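Local structure of kelch-like protein 7 (Homo sapiens, 3II7) at residues 197-202 / 248-253; 98-103 / 150-155; 43-48 / 284-289; 59-64 / 70-75. The protein acts as the substrate-specific adapter of a CUL3-RBX1 E3 ubiquitin ligase, its kelch-repeat domain, a six-bladed beta-propeller, being the part described here. All blocks are in the same frame, centred on the assembly; numbering follows the deposited sequence.

From the N terminus, the loop 43-48, between the first and second blades of the propeller, opens contact 3, which closes only at 284-289, just before the last strand; contacts 4, 2 and 1 all nest inside that span. Contact 4 closes first, a hairpin within the second blade (59-64 with 70-75). Contact 2 then joins the third blade to the fourth (98-103 with 150-155), and contact 1 joins the fifth to the sixth (197-202 with 248-253). These three follow in series without crossing. Contact 3 touches contact 4 through Arg46 and Arg47, and contact 1 where the backbones of Leu253 and Phe284 meet. Contacts 1 and 4 lie on opposite sides of the chain's centre.

Contact 1 (197-202 / 248-253); sequences VFVKDK and SIVYVL. With EDO (1,2-ethanediol), chain F.
Val197 and Val250 meet methyl to methyl across the seam between two blades. From CB, which passes 3.7 Å from O2 of a bound 1,2-ethanediol, the Val197 side chain forks. CG1 stays on the diol side, 3.4 Å from the same O2. CG2, held between the backbone N and the carbonyl carbon (chi1 -61°), goes the other way and reaches Val250 tip to tip: 3.9 Å to Val250 CG2 and 4.2 Å to Val250 CG1. This is blade-to-blade packing of a kelch beta-propeller: strand 195-199 opens one four-stranded sheet, and strand 249-254 is the second strand of the next. Two residues on, Val199 prolongs the apolar seam. Its CG2 lies 4.2 Å from Val250 CG2, and its CG1 rests 4.1 Å from Ser248 CA. Ala245, on the first strand of the Val250 sheet, touches all three valines. The diol, probably from the crystallisation liquor, takes a nearly straight hydrogen bond (175°) from Phe198 N to its O1, 2.9 Å away, and is also bonded to Ala245 N.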
loop_
_atom_site.group_PDB
_atom_site.type_symbol
_atom_site.label_atom_id
_atom_site.label_comp_id
_atom_site.label_asym_id
_atom_site.label_seq_id
_atom_site.Cartn_x
_atom_site.Cartn_y
_atom_site.Cartn_z
ATOM N N VAL A 197 3.402 -5.212 -4.623
ATOM C CA VAL A 197 2.549 -5.273 -5.799
ATOM C C VAL A 197 2.557 -6.630 -6.426
ATOM O O VAL A 197 3.607 -7.277 -6.530
ATOM C CB VAL A 197 2.936 -4.177 -6.844
ATOM C CG1 VAL A 197 2.765 -2.776 -6.243
ATOM C CG2 VAL A 197 4.380 -4.387 -7.357
ATOM N N PHE A 198 1.388 -7.042 -6.893
ATOM C CA PHE A 198 1.205 -8.341 -7.564
ATOM C C PHE A 198 1.233 -8.130 -9.087
ATOM O O PHE A 198 0.434 -7.339 -9.630
ATOM C CB PHE A 198 -0.139 -8.922 -7.161
ATOM C CG PHE A 198 -0.507 -10.195 -7.876
ATOM C CD1 PHE A 198 0.372 -11.263 -7.917
ATOM C CD2 PHE A 198 -1.748 -10.328 -8.477
ATOM C CE1 PHE A 198 0.026 -12.440 -8.544
ATOM C CE2 PHE A 198 -2.098 -11.503 -9.101
ATOM C CZ PHE A 198 -1.205 -12.559 -9.143
ATOM N N VAL A 199 2.160 -8.822 -9.756
ATOM C CA VAL A 199 2.253 -8.797 -11.205
ATOM C C VAL A 199 2.384 -10.216 -11.701
ATOM O O VAL A 199 3.411 -10.871 -11.479
ATOM C CB VAL A 199 3.431 -7.990 -11.718
ATOM C CG1 VAL A 199 3.328 -7.853 -13.252
ATOM C CG2 VAL A 199 3.490 -6.632 -11.075
ATOM N N LYS A 200 1.310 -10.674 -12.368
ATOM C CA LYS A 200 1.245 -11.983 -13.068
ATOM C C LYS A 200 1.180 -13.171 -12.095
ATOM O O LYS A 200 0.127 -13.790 -11.927
ATOM C CB LYS A 200 2.392 -12.162 -14.075
ATOM C CG LYS A 200 2.285 -13.440 -14.921
ATOM C CD LYS A 200 3.643 -13.888 -15.459
ATOM C CE LYS A 200 4.215 -12.928 -16.482
ATOM N NZ LYS A 200 5.624 -13.344 -16.883
ATOM N N ASP A 201 2.315 -13.535 -11.525
ATOM C CA ASP A 201 2.405 -14.716 -10.681
ATOM C C ASP A 201 3.428 -14.496 -9.585
ATOM O O ASP A 201 3.907 -15.468 -8.946
ATOM C CB ASP A 201 2.786 -15.949 -11.540
ATOM C CG ASP A 201 4.088 -15.750 -12.335
ATOM O OD1 ASP A 201 4.697 -14.659 -12.241
ATOM O OD2 ASP A 201 4.493 -16.666 -13.073
ATOM N N LYS A 202 3.724 -13.214 -9.343
ATOM C CA LYS A 202 4.794 -12.811 -8.442
ATOM C C LYS A 202 4.370 -11.592 -7.650
ATOM O O LYS A 202 3.648 -10.745 -8.153
ATOM C CB LYS A 202 6.060 -12.469 -9.230
ATOM C CG LYS A 202 6.736 -13.638 -9.892
ATOM C CD LYS A 202 7.789 -13.163 -10.909
ATOM C CE LYS A 202 8.112 -14.255 -11.918
ATOM N NZ LYS A 202 9.254 -13.897 -12.820
ATOM N N SER A 248 2.561 -4.914 -16.985
ATOM C CA SER A 248 3.830 -5.526 -16.637
ATOM C C SER A 248 4.811 -4.511 -16.017
ATOM O O SER A 248 5.940 -4.862 -15.702
ATOM C CB SER A 248 4.460 -6.174 -17.850
ATOM O OG SER A 248 4.650 -5.239 -18.884
ATOM N N ILE A 249 4.386 -3.256 -15.846
ATOM C CA ILE A 249 5.282 -2.202 -15.340
ATOM C C ILE A 249 4.958 -1.811 -13.900
ATOM O O ILE A 249 3.774 -1.610 -13.549
ATOM C CB ILE A 249 5.231 -0.912 -16.198
ATOM C CG1 ILE A 249 5.397 -1.243 -17.663
ATOM C CG2 ILE A 249 6.281 0.120 -15.711
ATOM C CD1 ILE A 249 6.744 -1.939 -18.031
ATOM N N VAL A 250 5.998 -1.713 -13.073
ATOM C CA VAL A 250 5.863 -1.185 -11.714
ATOM C C VAL A 250 6.338 0.258 -11.702
ATOM O O VAL A 250 7.443 0.554 -12.156
ATOM C CB VAL A 250 6.669 -1.975 -10.680
ATOM C CG1 VAL A 250 6.471 -1.343 -9.263
ATOM C CG2 VAL A 250 6.249 -3.480 -10.709
ATOM N N TYR A 251 5.487 1.148 -11.184
ATOM C CA TYR A 251 5.760 2.591 -11.144
ATOM C C TYR A 251 6.010 3.010 -9.718
ATOM O O TYR A 251 5.189 2.725 -8.850
ATOM C CB TYR A 251 4.567 3.398 -11.715
ATOM C CG TYR A 251 4.252 3.066 -13.136
ATOM C CD1 TYR A 251 4.812 3.782 -14.187
ATOM C CD2 TYR A 251 3.418 2.002 -13.443
ATOM C CE1 TYR A 251 4.536 3.447 -15.527
ATOM C CE2 TYR A 251 3.131 1.669 -14.769
ATOM C CZ TYR A 251 3.698 2.382 -15.801
ATOM O OH TYR A 251 3.438 2.028 -17.107
ATOM N N VAL A 252 7.143 3.658 -9.473
ATOM C CA VAL A 252 7.428 4.305 -8.169
ATOM C C VAL A 252 7.208 5.799 -8.417
ATOM O O VAL A 252 7.975 6.460 -9.150
ATOM C CB VAL A 252 8.826 4.043 -7.667
ATOM C CG1 VAL A 252 9.042 4.685 -6.291
ATOM C CG2 VAL A 252 9.112 2.501 -7.608
ATOM N N LEU A 253 6.140 6.321 -7.816
ATOM C CA LEU A 253 5.646 7.635 -8.146
ATOM C C LEU A 253 5.966 8.669 -7.074
ATOM O O LEU A 253 5.796 9.853 -7.304
ATOM C CB LEU A 253 4.137 7.597 -8.391
ATOM C CG LEU A 253 3.657 6.776 -9.566
ATOM C CD1 LEU A 253 2.128 6.882 -9.673
ATOM C CD2 LEU A 253 4.328 7.219 -10.862
HETATM C C1 EDO F . -0.843 -4.774 -8.094
HETATM O O1 EDO F . -0.851 -5.198 -6.696
HETATM C C2 EDO F . -1.245 -3.305 -8.235
HETATM O O2 EDO F . -0.229 -2.394 -7.767
#

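Contact 2 (98-103 / 150-155); sequences CAAEGK and GLIYVC
Cys98 SG presses against the branched side chain of Ile152, nearest to CG2 at 3.6 Å and about equally far from CG1 and CD1. The sulfur therefore faces the whole fork of the isoleucine rather than a single methyl. Cys98 brings it there by placing SG between its backbone N and carbonyl carbon (chi1 74°). Two residues on, on the same side of the strand, Ala100 CB lies 4.3 Å from Ile152 CD1. At the edge of this apolar patch the contact turns polar: a water donates to Glu101 OE2 and to Gly150 O, each 2.7 Å away. A second shell backs these groups. Met145 touches both Cys98 and Ile152, and Tyr105 packs on Ala100 and Ile152. Glu101 sits in a type I' turn from Ala100 to Lys103, closed by Ala100 N to Lys103 O at 3.0 Å and Lys103 N to Ala100 O at 3.1 Å, while Gly150 N is bonded to the Glu147 carboxylate. In the kelch propeller the first strand of the third blade thus leans on the second strand of the fourth. Carboxylate (if ionised, as is likely) and carbonyl are both acceptors, so a water donating to each is probably what links them; the blades are joined by dispersion inside and by a water bridge at the outer edge of the patch.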
loop_
_atom_site.group_PDB
_atom_site.type_symbol
_atom_site.label_atom_id
_atom_site.label_comp_id
_atom_site.label_asym_id
_atom_site.label_seq_id
_atom_site.Cartn_x
_atom_site.Cartn_y
_atom_site.Cartn_z
ATOM N N CYS A 98 -6.445 -3.893 1.633
ATOM C CA CYS A 98 -6.613 -4.383 0.289
ATOM C C CYS A 98 -8.056 -4.855 0.106
ATOM O O CYS A 98 -8.814 -4.892 1.068
ATOM C CB CYS A 98 -5.576 -5.454 -0.058
ATOM S SG CYS A 98 -5.871 -7.030 0.700
ATOM N N ALA A 99 -8.438 -5.219 -1.122
ATOM C CA ALA A 99 -9.796 -5.688 -1.379
ATOM C C ALA A 99 -9.775 -7.038 -2.049
ATOM O O ALA A 99 -8.910 -7.316 -2.906
ATOM C CB ALA A 99 -10.526 -4.698 -2.270
ATOM N N ALA A 100 -10.718 -7.884 -1.658
ATOM C CA ALA A 100 -10.919 -9.169 -2.309
ATOM C C ALA A 100 -12.400 -9.512 -2.311
ATOM O O ALA A 100 -13.026 -9.546 -1.238
ATOM C CB ALA A 100 -10.112 -10.280 -1.584
ATOM N N GLU A 101 -12.942 -9.757 -3.507
ATOM C CA GLU A 101 -14.331 -10.259 -3.679
ATOM C C GLU A 101 -15.387 -9.458 -2.881
ATOM O O GLU A 101 -16.218 -10.026 -2.168
ATOM C CB GLU A 101 -14.392 -11.751 -3.349
ATOM C CG GLU A 101 -13.368 -12.580 -4.175
ATOM C CD GLU A 101 -13.532 -14.099 -4.032
ATOM O OE1 GLU A 101 -14.686 -14.564 -3.925
ATOM O OE2 GLU A 101 -12.498 -14.821 -4.040
ATOM N N GLY A 102 -15.316 -8.137 -2.988
ATOM C CA GLY A 102 -16.334 -7.250 -2.391
ATOM C C GLY A 102 -16.122 -6.889 -0.936
ATOM O O GLY A 102 -16.907 -6.114 -0.366
ATOM N N LYS A 103 -15.055 -7.411 -0.328
ATOM C CA LYS A 103 -14.698 -7.044 1.024
ATOM C C LYS A 103 -13.404 -6.207 1.058
ATOM O O LYS A 103 -12.451 -6.474 0.306
ATOM C CB LYS A 103 -14.520 -8.277 1.893
ATOM C CG LYS A 103 -15.844 -8.971 2.243
ATOM C CD LYS A 103 -16.221 -10.030 1.251
ATOM C CE LYS A 103 -17.312 -10.948 1.811
ATOM N NZ LYS A 103 -17.634 -12.033 0.854
ATOM N N GLY A 150 -7.178 -14.120 -5.159
ATOM C CA GLY A 150 -8.136 -14.395 -4.094
ATOM C C GLY A 150 -7.557 -14.521 -2.687
ATOM O O GLY A 150 -8.314 -14.584 -1.737
ATOM N N LEU A 151 -6.221 -14.560 -2.567
ATOM C CA LEU A 151 -5.534 -14.673 -1.277
ATOM C C LEU A 151 -4.979 -13.316 -0.906
ATOM O O LEU A 151 -4.723 -12.475 -1.771
ATOM C CB LEU A 151 -4.397 -15.700 -1.356
ATOM C CG LEU A 151 -4.794 -17.134 -1.755
ATOM C CD1 LEU A 151 -3.623 -18.144 -1.670
ATOM C CD2 LEU A 151 -5.953 -17.610 -0.897
ATOM N N ILE A 152 -4.792 -13.108 0.382
ATOM C CA ILE A 152 -4.341 -11.837 0.905
ATOM C C ILE A 152 -2.999 -12.045 1.575
ATOM O O ILE A 152 -2.895 -12.762 2.568
ATOM C CB ILE A 152 -5.350 -11.294 1.896
ATOM C CG1 ILE A 152 -6.689 -11.063 1.162
ATOM C CG2 ILE A 152 -4.839 -9.976 2.585
ATOM C CD1 ILE A 152 -7.742 -10.497 1.976
ATOM N N TYR A 153 -1.983 -11.389 1.033
ATOM C CA TYR A 153 -0.599 -11.548 1.482
ATOM C C TYR A 153 -0.170 -10.332 2.268
ATOM O O TYR A 153 -0.410 -9.182 1.858
ATOM C CB TYR A 153 0.344 -11.705 0.313
ATOM C CG TYR A 153 0.147 -12.956 -0.478
ATOM C CD1 TYR A 153 0.951 -14.076 -0.280
ATOM C CD2 TYR A 153 -0.866 -13.046 -1.409
ATOM C CE1 TYR A 153 0.741 -15.240 -0.996
ATOM C CE2 TYR A 153 -1.075 -14.220 -2.145
ATOM C CZ TYR A 153 -0.256 -15.319 -1.925
ATOM O OH TYR A 153 -0.442 -16.479 -2.639
ATOM N N VAL A 154 0.484 -10.581 3.389
ATOM C CA VAL A 154 1.120 -9.546 4.174
ATOM C C VAL A 154 2.624 -9.849 4.278
ATOM O O VAL A 154 2.991 -10.992 4.425
ATOM C CB VAL A 154 0.535 -9.536 5.582
ATOM C CG1 VAL A 154 1.346 -8.663 6.469
ATOM C CG2 VAL A 154 -0.917 -9.071 5.562
ATOM N N CYS A 155 3.471 -8.822 4.221
ATOM C CA CYS A 155 4.865 -8.982 4.525
ATOM C C CYS A 155 5.503 -7.736 5.076
ATOM O O CYS A 155 5.138 -6.567 4.744
ATOM C CB CYS A 155 5.682 -9.491 3.376
ATOM S SG CYS A 155 5.739 -8.387 2.026
HETATM O O HOH W 1 -10.903 -13.878 -2.104
#

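Contact 3 (43-48 / 284-289); sequences FEKRRD and FPVTSC. With EDO (1,2-ethanediol), chain N; EDO (1,2-ethanediol), chain G; EDO (1,2-ethanediol), chain H; EDO (1,2-ethanediol), chain I.
Lys45 and Val286 reach toward each other tip to tip, and the close part of the contact is there: Lys45 NZ stands 3.1 Å from Val286 CG1, an unusually short approach that gains no polar bond. The lysine chain bends twice near its end (chi3 83°, chi4 74°), which swings the ammonium round to the methyl and to a water beside it. That water accepts from Lys45 NZ at 2.8 Å and is hydrogen-bonded to Ser288 OG at 3.2 Å; NZ also has a weak bond to Gly19 O. Beyond this the two loops stand apart. Ser288 OG is 4.4 Å from Lys45 NZ, and 1,2-ethanediols, probably from the crystallisation liquor, occupy the surface around the two loops. One binds Ser288 twice, its O2 lying 2.6 Å from Ser288 OG and 3.0 Å from Ser288 N; another accepts a hydrogen bond from Arg46 N at its O1, 2.8 Å away. The loops run into the first strand of the second blade and into the C-terminal strand 290-295, which pairs with 13-18 and closes the propeller ring. Valine offers the ammonium no countercharge, so a polar link between these loops passes through water and would probably rearrange readily with the solvent.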
loop_
_atom_site.group_PDB
_atom_site.type_symbol
_atom_site.label_atom_id
_atom_site.label_comp_id
_atom_site.label_asym_id
_atom_site.label_seq_id
_atom_site.Cartn_x
_atom_site.Cartn_y
_atom_site.Cartn_z
ATOM N N PHE A 43 -11.216 16.830 1.892
ATOM C CA PHE A 43 -10.741 16.333 3.208
ATOM C C PHE A 43 -9.268 16.581 3.387
ATOM O O PHE A 43 -8.468 16.389 2.453
ATOM C CB PHE A 43 -11.018 14.839 3.345
ATOM C CG PHE A 43 -12.478 14.489 3.224
ATOM C CD1 PHE A 43 -13.380 14.902 4.191
ATOM C CD2 PHE A 43 -12.948 13.750 2.153
ATOM C CE1 PHE A 43 -14.719 14.598 4.078
ATOM C CE2 PHE A 43 -14.293 13.442 2.038
ATOM C CZ PHE A 43 -15.175 13.873 3.009
ATOM N N GLU A 44 -8.908 16.990 4.603
ATOM C CA GLU A 44 -7.528 17.265 4.955
ATOM C C GLU A 44 -6.719 15.969 5.019
ATOM O O GLU A 44 -7.281 14.881 5.200
ATOM C CB GLU A 44 -7.472 17.985 6.287
ATOM C CG GLU A 44 -8.044 19.382 6.224
ATOM C CD GLU A 44 -7.700 20.212 7.443
ATOM O OE1 GLU A 44 -7.532 19.632 8.541
ATOM O OE2 GLU A 44 -7.591 21.448 7.298
ATOM N N LYS A 45 -5.404 16.102 4.888
ATOM C CA LYS A 45 -4.487 14.992 4.953
ATOM C C LYS A 45 -4.665 14.224 6.244
ATOM O O LYS A 45 -4.835 14.828 7.310
ATOM C CB LYS A 45 -3.042 15.492 4.997
ATOM C CG LYS A 45 -2.539 16.210 3.816
ATOM C CD LYS A 45 -1.241 16.987 4.160
ATOM C CE LYS A 45 -0.024 16.107 4.096
ATOM N NZ LYS A 45 0.323 15.833 2.686
ATOM N N ARG A 46 -4.577 12.899 6.129
ATOM C CA ARG A 46 -4.485 12.009 7.270
ATOM C C ARG A 46 -3.044 11.590 7.461
ATOM O O ARG A 46 -2.304 11.396 6.468
ATOM C CB ARG A 46 -5.275 10.737 7.020
ATOM C CG ARG A 46 -6.740 10.919 6.859
ATOM C CD ARG A 46 -7.454 9.602 6.856
ATOM N NE ARG A 46 -8.873 9.764 6.565
ATOM C CZ ARG A 46 -9.851 8.963 7.011
ATOM N NH1 ARG A 46 -9.590 7.925 7.801
ATOM N NH2 ARG A 46 -11.104 9.219 6.689
ATOM N N ARG A 47 -2.647 11.412 8.715
ATOM C CA ARG A 47 -1.351 10.808 9.050
ATOM C C ARG A 47 -1.473 9.289 9.105
ATOM O O ARG A 47 -2.294 8.781 9.833
ATOM C CB ARG A 47 -0.876 11.299 10.422
ATOM C CG ARG A 47 0.455 10.712 10.876
ATOM C CD ARG A 47 0.752 11.006 12.363
ATOM N NE ARG A 47 0.785 12.439 12.621
ATOM C CZ ARG A 47 -0.203 13.150 13.188
ATOM N NH1 ARG A 47 -1.335 12.571 13.594
ATOM N NH2 ARG A 47 -0.052 14.458 13.360
ATOM N N ASP A 48 -0.615 8.589 8.354
ATOM C CA ASP A 48 -0.464 7.146 8.459
ATOM C C ASP A 48 -1.783 6.366 8.273
ATOM O O ASP A 48 -2.107 5.481 9.049
ATOM C CB ASP A 48 0.217 6.801 9.785
ATOM C CG ASP A 48 1.665 7.332 9.849
ATOM O OD1 ASP A 48 2.325 7.385 8.777
ATOM O OD2 ASP A 48 2.102 7.690 10.942
ATOM N N PHE A 284 5.604 12.664 -7.446
ATOM C CA PHE A 284 4.615 13.355 -6.647
ATOM C C PHE A 284 5.340 13.955 -5.429
ATOM O O PHE A 284 6.168 13.282 -4.802
ATOM C CB PHE A 284 3.526 12.372 -6.194
ATOM C CG PHE A 284 2.250 13.034 -5.810
ATOM C CD1 PHE A 284 1.538 13.721 -6.755
ATOM C CD2 PHE A 284 1.744 12.940 -4.528
ATOM C CE1 PHE A 284 0.371 14.348 -6.440
ATOM C CE2 PHE A 284 0.552 13.562 -4.211
ATOM C CZ PHE A 284 -0.131 14.262 -5.172
ATOM N N PRO A 285 5.050 15.227 -5.099
ATOM C CA PRO A 285 5.839 15.880 -4.038
ATOM C C PRO A 285 5.375 15.566 -2.610
ATOM O O PRO A 285 6.094 15.861 -1.653
ATOM C CB PRO A 285 5.652 17.351 -4.339
ATOM C CG PRO A 285 4.298 17.425 -5.011
ATOM C CD PRO A 285 4.256 16.213 -5.870
ATOM N N VAL A 286 4.192 14.980 -2.481
ATOM C CA VAL A 286 3.662 14.548 -1.186
ATOM C C VAL A 286 4.062 13.100 -0.946
ATOM O O VAL A 286 3.401 12.155 -1.415
ATOM C CB VAL A 286 2.132 14.706 -1.110
ATOM C CG1 VAL A 286 1.633 14.347 0.310
ATOM C CG2 VAL A 286 1.736 16.120 -1.496
ATOM N N THR A 287 5.170 12.931 -0.214
ATOM C CA THR A 287 5.790 11.620 -0.064
ATOM C C THR A 287 4.991 10.695 0.836
ATOM O O THR A 287 5.121 9.487 0.748
ATOM C CB THR A 287 7.275 11.743 0.440
ATOM O OG1 THR A 287 7.305 12.319 1.737
ATOM C CG2 THR A 287 8.117 12.612 -0.529
ATOM N N SER A 288 4.157 11.258 1.707
ATOM C CA SER A 288 3.307 10.447 2.578
ATOM C C SER A 288 1.886 10.241 2.034
ATOM O O SER A 288 0.954 10.007 2.789
ATOM C CB SER A 288 3.251 11.086 3.949
ATOM O OG SER A 288 2.709 12.385 3.863
ATOM N N CYS A 289 1.733 10.319 0.727
ATOM C CA CYS A 289 0.452 10.166 0.098
ATOM C C CYS A 289 -0.023 8.722 0.187
ATOM O O CYS A 289 0.749 7.800 0.448
ATOM C CB CYS A 289 0.545 10.559 -1.381
ATOM S SG CYS A 289 1.674 9.562 -2.359
HETATM C C1 EDO N . 6.091 15.606 2.824
HETATM O O1 EDO N . 6.527 15.119 1.560
HETATM C C2 EDO N . 4.595 15.490 2.881
HETATM O O2 EDO N . 4.262 14.107 2.784
HETATM C C1 EDO G . -4.197 11.590 2.577
HETATM O O1 EDO G . -5.055 11.505 3.717
HETATM C C2 EDO G . -2.768 11.182 2.920
HETATM O O2 EDO G . -2.196 12.088 3.899
HETATM C C1 EDO H . -1.103 8.109 4.524
HETATM O O1 EDO H . -1.827 8.818 5.524
HETATM C C2 EDO H . 0.380 8.045 4.807
HETATM O O2 EDO H . 0.952 7.036 3.965
HETATM C C1 EDO I . 6.895 10.081 4.796
HETATM O O1 EDO I . 6.980 11.217 3.936
HETATM C C2 EDO I . 7.382 8.845 4.062
HETATM O O2 EDO I . 6.516 8.472 2.943
HETATM O O HOH W 2 -0.212 13.138 2.955
#

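Contact 4 (59-64 / 70-75); sequences YILGGS and KRMDCY. With EDO (1,2-ethanediol), chain O.
Two backbone hydrogen bonds join Ile60 and Asp73 as an antiparallel hydrogen-bonded pair: Ile60 N to Asp73 O at 2.8 Å and Asp73 N to Ile60 O at 3.0 Å. Ile60 O also receives a CA-H contact from Met72 CA at 3.3 Å. Past the paired residues, a water accepts from Gly62 N and donates to Arg71 O, bridging the strands as they part. The sulfur contacts lie on the face carrying Tyr59 and Cys74. Met72 SD makes a Met-aromatic contact and Cys74 SG a sulfur-aromatic one with the Tyr59 ring, both oblique, at CD1 (3.8 and 3.5 Å); Met72 gets there with CG anti to its backbone N (chi1 176°). Leu61 lies alongside Met72, CD2 4.0 Å from SD. The hairpin supplies the two middle strands of the second kelch blade, and Tyr59 and Leu61 also touch Ile104 of the third. Charged groups gather on the other face, with Ile60 and Asp73. Arg71 grips Asp73 side-on, NE to OD1 at 2.7 Å within the guanidinium plane and NH2 to OD2 at 3.0 Å, tilted 17° from it; both oxygens use syn lone pairs. A leucine in place of Arg71 would probably leave the buried carboxylate without its two-pronged partner, less balanced in charge and freer to turn. Arg46 remains a second salt-bridge partner at OD2, and Ser84 OG bonds to OD1.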
loop_
_atom_site.group_PDB
_atom_site.type_symbol
_atom_site.label_atom_id
_atom_site.label_comp_id
_atom_site.label_asym_id
_atom_site.label_seq_id
_atom_site.Cartn_x
_atom_site.Cartn_y
_atom_site.Cartn_z
ATOM N N TYR A 59 -11.476 3.781 -1.047
ATOM C CA TYR A 59 -11.748 3.910 0.392
ATOM C C TYR A 59 -10.490 4.373 1.088
ATOM O O TYR A 59 -9.390 3.766 0.903
ATOM C CB TYR A 59 -12.177 2.565 0.980
ATOM C CG TYR A 59 -13.460 2.048 0.390
ATOM C CD1 TYR A 59 -14.682 2.284 1.013
ATOM C CD2 TYR A 59 -13.456 1.337 -0.782
ATOM C CE1 TYR A 59 -15.863 1.815 0.470
ATOM C CE2 TYR A 59 -14.627 0.832 -1.334
ATOM C CZ TYR A 59 -15.835 1.080 -0.711
ATOM O OH TYR A 59 -16.990 0.612 -1.258
ATOM N N ILE A 60 -10.628 5.447 1.869
ATOM C CA ILE A 60 -9.529 5.990 2.674
ATOM C C ILE A 60 -9.895 5.767 4.125
ATOM O O ILE A 60 -10.974 6.214 4.592
ATOM C CB ILE A 60 -9.316 7.468 2.392
ATOM C CG1 ILE A 60 -8.815 7.643 0.957
ATOM C CG2 ILE A 60 -8.263 8.091 3.399
ATOM C CD1 ILE A 60 -8.685 9.048 0.500
ATOM N N LEU A 61 -9.049 5.027 4.829
ATOM C CA LEU A 61 -9.398 4.572 6.179
ATOM C C LEU A 61 -8.195 4.574 7.125
ATOM O O LEU A 61 -7.038 4.532 6.689
ATOM C CB LEU A 61 -10.090 3.194 6.092
ATOM C CG LEU A 61 -9.309 2.082 5.397
ATOM C CD1 LEU A 61 -8.314 1.445 6.352
ATOM C CD2 LEU A 61 -10.274 1.049 4.841
ATOM N N GLY A 62 -8.487 4.655 8.431
ATOM C CA GLY A 62 -7.452 4.679 9.444
ATOM C C GLY A 62 -6.711 5.999 9.495
ATOM O O GLY A 62 -7.138 7.020 8.894
ATOM N N GLY A 63 -5.605 6.001 10.223
ATOM C CA GLY A 63 -4.819 7.181 10.379
ATOM C C GLY A 63 -5.372 8.159 11.396
ATOM O O GLY A 63 -6.383 7.906 12.081
ATOM N N SER A 64 -4.699 9.287 11.489
ATOM C CA SER A 64 -5.000 10.270 12.519
ATOM C C SER A 64 -4.757 11.680 12.032
ATOM O O SER A 64 -4.075 11.898 11.029
ATOM C CB SER A 64 -4.129 10.002 13.746
ATOM O OG SER A 64 -2.733 10.003 13.413
ATOM N N LYS A 70 -12.186 8.059 12.880
ATOM C CA LYS A 70 -13.157 6.963 12.949
ATOM C C LYS A 70 -14.025 6.852 11.691
ATOM O O LYS A 70 -14.788 5.912 11.548
ATOM C CB LYS A 70 -14.056 7.151 14.180
ATOM C CG LYS A 70 -13.271 7.268 15.493
ATOM C CD LYS A 70 -14.210 7.206 16.693
ATOM C CE LYS A 70 -13.458 7.535 17.981
ATOM N NZ LYS A 70 -14.347 7.602 19.146
ATOM N N ARG A 71 -13.889 7.822 10.793
ATOM C CA ARG A 71 -14.636 7.873 9.563
ATOM C C ARG A 71 -13.819 7.301 8.397
ATOM O O ARG A 71 -12.612 7.492 8.331
ATOM C CB ARG A 71 -14.900 9.331 9.261
ATOM C CG ARG A 71 -15.820 9.590 8.138
ATOM C CD ARG A 71 -16.021 11.112 7.981
ATOM N NE ARG A 71 -14.830 11.749 7.448
ATOM C CZ ARG A 71 -13.998 12.545 8.109
ATOM N NH1 ARG A 71 -14.227 12.922 9.374
ATOM N NH2 ARG A 71 -12.930 13.004 7.486
ATOM N N MET A 72 -14.514 6.661 7.442
ATOM C CA MET A 72 -13.908 6.189 6.174
ATOM C C MET A 72 -14.410 7.105 5.085
ATOM O O MET A 72 -15.616 7.266 4.919
ATOM C CB MET A 72 -14.374 4.734 5.899
ATOM C CG MET A 72 -13.937 4.121 4.611
ATOM S SD MET A 72 -14.044 2.307 4.747
ATOM C CE MET A 72 -15.814 2.077 4.754
ATOM N N ASP A 73 -13.496 7.735 4.367
ATOM C CA ASP A 73 -13.880 8.628 3.265
ATOM C C ASP A 73 -13.770 7.873 1.953
ATOM O O ASP A 73 -12.801 7.131 1.731
ATOM C CB ASP A 73 -13.037 9.886 3.303
ATOM C CG ASP A 73 -13.332 10.731 4.513
ATOM O OD1 ASP A 73 -14.534 10.829 4.912
ATOM O OD2 ASP A 73 -12.361 11.294 5.100
ATOM N N CYS A 74 -14.774 8.032 1.103
ATOM C CA CYS A 74 -14.923 7.195 -0.085
ATOM C C CYS A 74 -15.048 8.083 -1.297
ATOM O O CYS A 74 -15.881 9.015 -1.316
ATOM C CB CYS A 74 -16.147 6.321 0.042
ATOM S SG CYS A 74 -16.284 5.378 1.602
ATOM N N TYR A 75 -14.260 7.789 -2.313
ATOM C CA TYR A 75 -14.300 8.557 -3.548
ATOM C C TYR A 75 -14.775 7.684 -4.684
ATOM O O TYR A 75 -14.094 6.706 -5.045
ATOM C CB TYR A 75 -12.934 9.100 -3.850
ATOM C CG TYR A 75 -12.853 9.877 -5.141
ATOM C CD1 TYR A 75 -13.558 11.073 -5.302
ATOM C CD2 TYR A 75 -12.044 9.434 -6.202
ATOM C CE1 TYR A 75 -13.472 11.795 -6.497
ATOM C CE2 TYR A 75 -11.940 10.173 -7.396
ATOM C CZ TYR A 75 -12.655 11.335 -7.528
ATOM O OH TYR A 75 -12.589 12.037 -8.681
HETATM C C1 EDO O . -15.430 11.024 13.814
HETATM O O1 EDO O . -16.221 9.839 13.670
HETATM C C2 EDO O . -14.252 10.954 12.851
HETATM O O2 EDO O . -13.011 10.761 13.549
HETATM O O HOH W 3 -10.910 5.503 9.516
#